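Local coordinates for prophage Lp1 protein 11 (Lactobacillus plantarum WCFS1, PDB 3B7H), which is of unconfirmed function but probably binds DNA through a Cro/C1-type helix-turn-helix domain, as phage repressors of this family do, at residues 9-12 and 13-17; 32-35 and 36-39; 55-59 and 60-64. All coordinates share one frame; numbering follows the deposited sequence.

Contact 1 (9-12 and 13-17)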
loop_
_atom_site.group_PDB
_atom_site.type_symbol
_atom_site.label_atom_id
_atom_site.label_comp_id
_atom_site.label_asym_id
_atom_site.label_seq_id
_atom_site.Cartn_x
_atom_site.Cartn_y
_atom_site.Cartn_z
ATOM N N SER A 9 3.633 9.013 4.205
ATOM C CA SER A 9 3.308 10.404 4.023
ATOM C C SER A 9 4.573 11.248 3.950
ATOM O O SER A 9 4.635 12.197 3.166
ATOM C CB SER A 9 2.324 10.876 5.105
ATOM O OG SER A 9 2.876 10.749 6.399
ATOM N N GLU A 10 5.608 10.892 4.718
ATOM C CA GLU A 10 6.864 11.615 4.629
ATOM C C GLU A 10 7.519 11.416 3.267
ATOM O O GLU A 10 8.073 12.360 2.696
ATOM C CB GLU A 10 7.827 11.225 5.751
ATOM C CG GLU A 10 7.402 11.849 7.052
ATOM C CD GLU A 10 8.194 11.395 8.293
ATOM O OE1 GLU A 10 9.305 10.826 8.135
ATOM O OE2 GLU A 10 7.667 11.642 9.428
ATOM N N HIS A 11 7.447 10.207 2.727
ATOM C CA HIS A 11 8.038 9.954 1.412
ATOM C C HIS A 11 7.287 10.728 0.342
ATOM O O HIS A 11 7.877 11.343 -0.559
ATOM C CB HIS A 11 7.996 8.454 1.075
ATOM C CG HIS A 11 8.747 8.108 -0.160
ATOM N ND1 HIS A 11 10.088 8.374 -0.303
ATOM C CD2 HIS A 11 8.344 7.554 -1.323
ATOM C CE1 HIS A 11 10.484 7.980 -1.498
ATOM N NE2 HIS A 11 9.444 7.470 -2.132
ATOM N N LEU A 12 5.977 10.662 0.443
ATOM C CA LEU A 12 5.110 11.364 -0.460
ATOM C C LEU A 12 5.404 12.863 -0.446
ATOM O O LEU A 12 5.550 13.468 -1.500
ATOM C CB LEU A 12 3.662 11.069 -0.121
ATOM C CG LEU A 12 2.704 11.961 -0.895
ATOM C CD1 LEU A 12 2.871 11.752 -2.400
ATOM C CD2 LEU A 12 1.319 11.645 -0.445
ATOM N N MET A 13 5.555 13.456 0.730
ATOM C CA MET A 13 5.894 14.862 0.818
ATOM C C MET A 13 7.255 15.157 0.191
ATOM O O MET A 13 7.407 16.163 -0.470
ATOM C CB MET A 13 5.850 15.329 2.288
ATOM C CG MET A 13 6.068 16.826 2.502
ATOM S SD MET A 13 4.920 17.891 1.605
ATOM C CE MET A 13 3.456 16.982 1.823
ATOM N N GLU A 14 8.236 14.287 0.360
ATOM C CA GLU A 14 9.503 14.469 -0.331
ATOM C C GLU A 14 9.351 14.494 -1.840
ATOM O O GLU A 14 9.952 15.319 -2.497
ATOM C CB GLU A 14 10.467 13.350 -0.042
ATOM C CG GLU A 14 11.013 13.235 1.364
ATOM C CD GLU A 14 11.949 12.000 1.510
ATOM O OE1 GLU A 14 12.096 11.248 0.488
ATOM O OE2 GLU A 14 12.554 11.811 2.622
ATOM N N LEU A 15 8.597 13.553 -2.389
ATOM C CA LEU A 15 8.374 13.496 -3.829
ATOM C C LEU A 15 7.578 14.675 -4.382
ATOM O O LEU A 15 7.889 15.175 -5.462
ATOM C CB LEU A 15 7.670 12.204 -4.238
ATOM C CG LEU A 15 8.373 10.868 -4.019
ATOM C CD1 LEU A 15 7.456 9.735 -4.459
ATOM C CD2 LEU A 15 9.709 10.808 -4.736
ATOM N N ILE A 16 6.526 15.070 -3.684
ATOM C CA ILE A 16 5.730 16.256 -4.030
ATOM C C ILE A 16 6.615 17.490 -4.089
ATOM O O ILE A 16 6.562 18.279 -5.044
ATOM C CB ILE A 16 4.642 16.491 -2.977
ATOM C CG1 ILE A 16 3.514 15.486 -3.137
ATOM C CG2 ILE A 16 4.051 17.898 -3.058
ATOM C CD1 ILE A 16 2.402 15.605 -2.057
ATOM N N THR A 17 7.437 17.647 -3.060
ATOM C CA THR A 17 8.334 18.792 -2.929
ATOM C C THR A 17 9.396 18.827 -4.039
ATOM O O THR A 17 9.701 19.890 -4.601
ATOM C CB THR A 17 9.001 18.779 -1.535
ATOM O OG1 THR A 17 7.975 18.870 -0.546
ATOM C CG2 THR A 17 9.933 19.953 -1.351
#
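M13, E14, L15 and I16 each return their backbone N-H to the carbonyl four residues earlier, on S9, E10, H11 and L12; the bond from I16 N to L12 O, 2.9 Å, is nearly straight at hydrogen (172°). L15 lies over one face of the H11 imidazole, its CG 4.0 Å above the ring plane and displaced toward the rim, and its CD1 is 3.8 Å from H11 NE2. The ring leans down the helix because CG of H11 stands anti to the backbone N (chi1 -172°). E14 comes to the same ring obliquely, with OE1 3.6 Å from H11 ND1 and the carboxylate turned 63° from the imidazole. On the buried side, L12 CG meets I16 CD1 at 3.8 Å. M13 O accepts twice from T17, from N and from OG1 (2.8 Å), on opposite faces of the carbonyl plane. F70 stacks on the H11 ring and F67 packs edge-to-face with it, while E10 forms a salt bridge with K2. Held among two aromatic rings and a leucine, with a carboxylate nearby, the imidazole is probably limited in its rotation, and E14 may favour its protonated form.

Contact 2 (32-35 and 36-39)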
loop_
_atom_site.group_PDB
_atom_site.type_symbol
_atom_site.label_atom_id
_atom_site.label_comp_id
_atom_site.label_asym_id
_atom_site.label_seq_id
_atom_site.Cartn_x
_atom_site.Cartn_y
_atom_site.Cartn_z
ATOM N N LEU A 32 -8.503 13.945 -4.192
ATOM C CA LEU A 32 -8.910 13.614 -2.826
ATOM C C LEU A 32 -9.294 14.870 -2.067
ATOM O O LEU A 32 -8.912 16.001 -2.412
ATOM C CB LEU A 32 -7.922 12.736 -2.051
ATOM C CG LEU A 32 -6.408 12.827 -2.219
ATOM C CD1 LEU A 32 -5.915 12.225 -3.520
ATOM C CD2 LEU A 32 -6.019 14.281 -2.081
ATOM N N ASN A 33 -10.098 14.676 -1.043
ATOM C CA ASN A 33 -10.571 15.819 -0.297
ATOM C C ASN A 33 -9.681 15.986 0.907
ATOM O O ASN A 33 -8.919 15.064 1.273
ATOM C CB ASN A 33 -12.064 15.710 0.060
ATOM C CG ASN A 33 -12.367 14.561 0.998
ATOM O OD1 ASN A 33 -11.461 13.839 1.420
ATOM N ND2 ASN A 33 -13.643 14.385 1.336
ATOM N N GLN A 34 -9.798 17.177 1.497
ATOM C CA GLN A 34 -8.940 17.645 2.581
ATOM C C GLN A 34 -8.932 16.668 3.753
ATOM O O GLN A 34 -7.907 16.438 4.393
ATOM C CB GLN A 34 -9.431 19.030 3.041
ATOM C CG GLN A 34 -8.420 19.878 3.808
ATOM C CD GLN A 34 -7.133 20.103 3.019
ATOM O OE1 GLN A 34 -7.167 20.373 1.807
ATOM N NE2 GLN A 34 -5.987 19.971 3.701
ATOM N N SER A 35 -10.094 16.089 4.029
ATOM C CA SER A 35 -10.202 15.087 5.078
ATOM C C SER A 35 -9.234 13.908 4.841
ATOM O O SER A 35 -8.558 13.469 5.774
ATOM C CB SER A 35 -11.673 14.627 5.219
ATOM O OG SER A 35 -12.111 13.905 4.081
ATOM N N THR A 36 -9.142 13.446 3.592
ATOM C CA THR A 36 -8.265 12.333 3.250
ATOM C C THR A 36 -6.795 12.755 3.351
ATOM O O THR A 36 -5.956 12.010 3.868
ATOM C CB THR A 36 -8.518 11.796 1.819
ATOM O OG1 THR A 36 -9.894 11.402 1.652
ATOM C CG2 THR A 36 -7.598 10.598 1.550
ATOM N N VAL A 37 -6.507 13.955 2.844
ATOM C CA VAL A 37 -5.184 14.586 2.951
ATOM C C VAL A 37 -4.772 14.718 4.431
ATOM O O VAL A 37 -3.717 14.270 4.836
ATOM C CB VAL A 37 -5.210 16.013 2.293
ATOM C CG1 VAL A 37 -4.002 16.856 2.722
ATOM C CG2 VAL A 37 -5.309 15.922 0.791
ATOM N N ASN A 38 -5.637 15.318 5.239
ATOM C CA ASN A 38 -5.358 15.478 6.659
ATOM C C ASN A 38 -5.070 14.134 7.349
ATOM O O ASN A 38 -4.141 14.034 8.151
ATOM C CB ASN A 38 -6.517 16.242 7.358
ATOM C CG ASN A 38 -6.597 17.737 6.942
ATOM O OD1 ASN A 38 -5.602 18.326 6.496
ATOM N ND2 ASN A 38 -7.789 18.340 7.086
ATOM N N ALA A 39 -5.866 13.113 7.013
ATOM C CA ALA A 39 -5.734 11.762 7.605
ATOM C C ALA A 39 -4.360 11.139 7.327
ATOM O O ALA A 39 -3.677 10.629 8.227
ATOM C CB ALA A 39 -6.839 10.854 7.102
#
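N33 OD1 is gripped by three donors: S35 OG at 2.7 Å, T36 OG1 at 2.9 Å and T36 N at 3.2 Å. The hydroxyl and amide of T36, neighbours on one residue, approach with moderate tilts from the amide plane of N33, whereas the S35 hydroxyl sits above that plane. This is an N-cap: N33 precedes helix 34-41, and its side chain takes up an amide N-H that the first turn leaves without a helical acceptor. A chi1 of 65° puts CG of N33 between its backbone N and carbonyl carbon, which folds OD1 back over the helix start. The backbone takes over with V37 N bonded to N33 O at 3.1 Å, the first regular helical bond.

One step on, N38 N donates to Q34 O at 2.7 Å, and the two side chains join again outside the backbone. Q34 NE2 reaches N38 OD1 at 3.3 Å, coming from above the acceptor amide, the planes 62° apart; the bend at chi2 of Q34 carries its amide forward along the helix, to N38.

L32, just ahead of the cap, crosses V37 at about a right angle, CD2 meeting CG2 at a tight 3.4 Å. A leucine before the N-cap packed on the fourth helical residue makes a hydrophobic staple.

Helix 34-41 follows helix 23-30 as the second helix of the helix-turn-helix, and so is probably the recognition helix. L32 and V37 turn onto A27 of helix 23-30, V37 also meets I23 and Q34 meets N24, while A39 packs against S45 and R47 of the loop beyond.

Contact 3 (55-59 and 60-64)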
loop_
_atom_site.group_PDB
_atom_site.type_symbol
_atom_site.label_atom_id
_atom_site.label_comp_id
_atom_site.label_asym_id
_atom_site.label_seq_id
_atom_site.Cartn_x
_atom_site.Cartn_y
_atom_site.Cartn_z
ATOM N N LYS A 55 -3.541 6.843 -6.425
ATOM C CA LYS A 55 -4.079 8.066 -7.015
ATOM C C LYS A 55 -3.042 9.200 -7.020
ATOM O O LYS A 55 -2.891 9.904 -8.014
ATOM C CB LYS A 55 -5.351 8.524 -6.256
ATOM C CG LYS A 55 -6.588 7.611 -6.473
ATOM C CD LYS A 55 -7.773 7.987 -5.572
ATOM C CE LYS A 55 -9.049 7.264 -6.022
ATOM N NZ LYS A 55 -10.194 7.431 -5.041
ATOM N N VAL A 56 -2.348 9.390 -5.898
ATOM C CA VAL A 56 -1.279 10.388 -5.821
ATOM C C VAL A 56 -0.143 10.076 -6.794
ATOM O O VAL A 56 0.393 10.965 -7.448
ATOM C CB VAL A 56 -0.713 10.488 -4.413
ATOM C CG1 VAL A 56 0.547 11.329 -4.451
ATOM C CG2 VAL A 56 -1.736 11.107 -3.504
ATOM N N CYS A 57 0.209 8.796 -6.895
ATOM C CA CYS A 57 1.261 8.362 -7.818
ATOM C C CYS A 57 0.896 8.737 -9.238
ATOM O O CYS A 57 1.737 9.189 -10.004
ATOM C CB CYS A 57 1.522 6.858 -7.676
ATOM S SG CYS A 57 2.495 6.471 -6.227
ATOM N N GLY A 58 -0.377 8.595 -9.573
ATOM C CA GLY A 58 -0.852 8.956 -10.896
ATOM C C GLY A 58 -0.574 10.415 -11.187
ATOM O O GLY A 58 -0.082 10.773 -12.267
ATOM N N THR A 59 -0.883 11.257 -10.212
ATOM C CA THR A 59 -0.682 12.703 -10.307
ATOM C C THR A 59 0.791 13.046 -10.410
ATOM O O THR A 59 1.174 13.984 -11.113
ATOM C CB THR A 59 -1.250 13.417 -9.068
ATOM O OG1 THR A 59 -2.661 13.204 -9.009
ATOM C CG2 THR A 59 -0.970 14.899 -9.119
ATOM N N LEU A 60 1.607 12.282 -9.694
ATOM C CA LEU A 60 3.046 12.466 -9.706
ATOM C C LEU A 60 3.730 11.902 -10.945
ATOM O O LEU A 60 4.891 12.229 -11.188
ATOM C CB LEU A 60 3.651 11.836 -8.467
ATOM C CG LEU A 60 3.384 12.594 -7.173
ATOM C CD1 LEU A 60 4.038 11.829 -6.062
ATOM C CD2 LEU A 60 3.930 14.021 -7.224
ATOM N N GLY A 61 3.024 11.065 -11.727
ATOM C CA GLY A 61 3.605 10.418 -12.908
ATOM C C GLY A 61 4.565 9.280 -12.576
ATOM O O GLY A 61 5.461 8.966 -13.344
ATOM N N ILE A 62 4.386 8.666 -11.415
ATOM C CA ILE A 62 5.215 7.546 -11.014
ATOM C C ILE A 62 4.319 6.348 -10.768
ATOM O O ILE A 62 3.127 6.508 -10.514
ATOM C CB ILE A 62 6.021 7.845 -9.731
ATOM C CG1 ILE A 62 5.115 8.132 -8.542
ATOM C CG2 ILE A 62 6.948 9.044 -9.929
ATOM C CD1 ILE A 62 5.897 8.400 -7.261
ATOM N N SER A 63 4.919 5.158 -10.823
ATOM C CA SER A 63 4.257 3.889 -10.491
ATOM C C SER A 63 4.318 3.691 -8.979
ATOM O O SER A 63 5.236 4.195 -8.329
ATOM C CB SER A 63 4.933 2.708 -11.189
ATOM O OG SER A 63 6.191 2.395 -10.616
ATOM N N VAL A 64 3.337 2.959 -8.456
ATOM C CA VAL A 64 3.275 2.602 -7.050
ATOM C C VAL A 64 4.501 1.783 -6.683
ATOM O O VAL A 64 5.075 1.952 -5.616
ATOM C CB VAL A 64 1.969 1.831 -6.728
ATOM C CG1 VAL A 64 2.054 1.072 -5.391
ATOM C CG2 VAL A 64 0.796 2.782 -6.710
#
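C57, in the last turn of helix 50-60, has its CB 3.3 Å from I62 O, and its sulfur carries on into the chain beyond the helix. SG stands anti to the carbonyl carbon (chi1 -77°) and meets I62 CG1 at 3.9 Å, then reaches the far side of the bend, where V64 CA lies 4.0 Å away and V64 CG2 slightly farther. The sulfur thus bridges I62 and V64.

The backbone of the same cysteine closes the helix. C57 O accepts from I62 N at 3.0 Å, and G61 N donates to G58 O at 3.2 Å from well above the carbonyl plane; G61 N also makes a weak bond to C57 O. With positive phi at G61 (74°), this pair of bonds forms a Schellman motif, and the C57–I62 packing is the apolar contact that commonly goes with it. Glycine reaches this left-handed conformation without steric cost from a side chain.

L60, the last helical residue, still bonds normally, its N to V56 O at 2.9 Å. Its side chain runs alongside that of V56, the two pointing the same way with V56 CG1 3.9 Å from L60 CD1. The carbonyl of L60, past the regular bonding pattern, is taken by Q19 NE2. S63 begins the next element as an N-cap, its OG accepting from D66 N.

Residues 61-63 link helix 50-60 to the short helix 64-67. V56, L60 and I62 turn toward helix 4-18, V56 and T59 also lean on helix 23-30, and S63 and V64 pack against Y73 of the second subunit.

How the contacts relate
The contacts follow one another along the chain inside one Cro/C1-type domain: contact 1 within helix 4-18, contact 2 at the start of helix 34-41, and contact 3 at the end of helix 50-60. Contacts 1 and 3 touch, their centres about 12 Å apart; L15 CD1 meets I62 CD1 at 3.5 Å, and L12 packs on V56 and L60, joining helix 4-18 to helix 50-60 and the chain just after it. Contact 2 stands apart, its centre about 15 Å from contact 1 and about 17 Å from contact 3, without touching either. It caps the probable DNA-reading helix, whose later residues M40 and F41 pack on helix 4-18; contact 3 borders the second subunit.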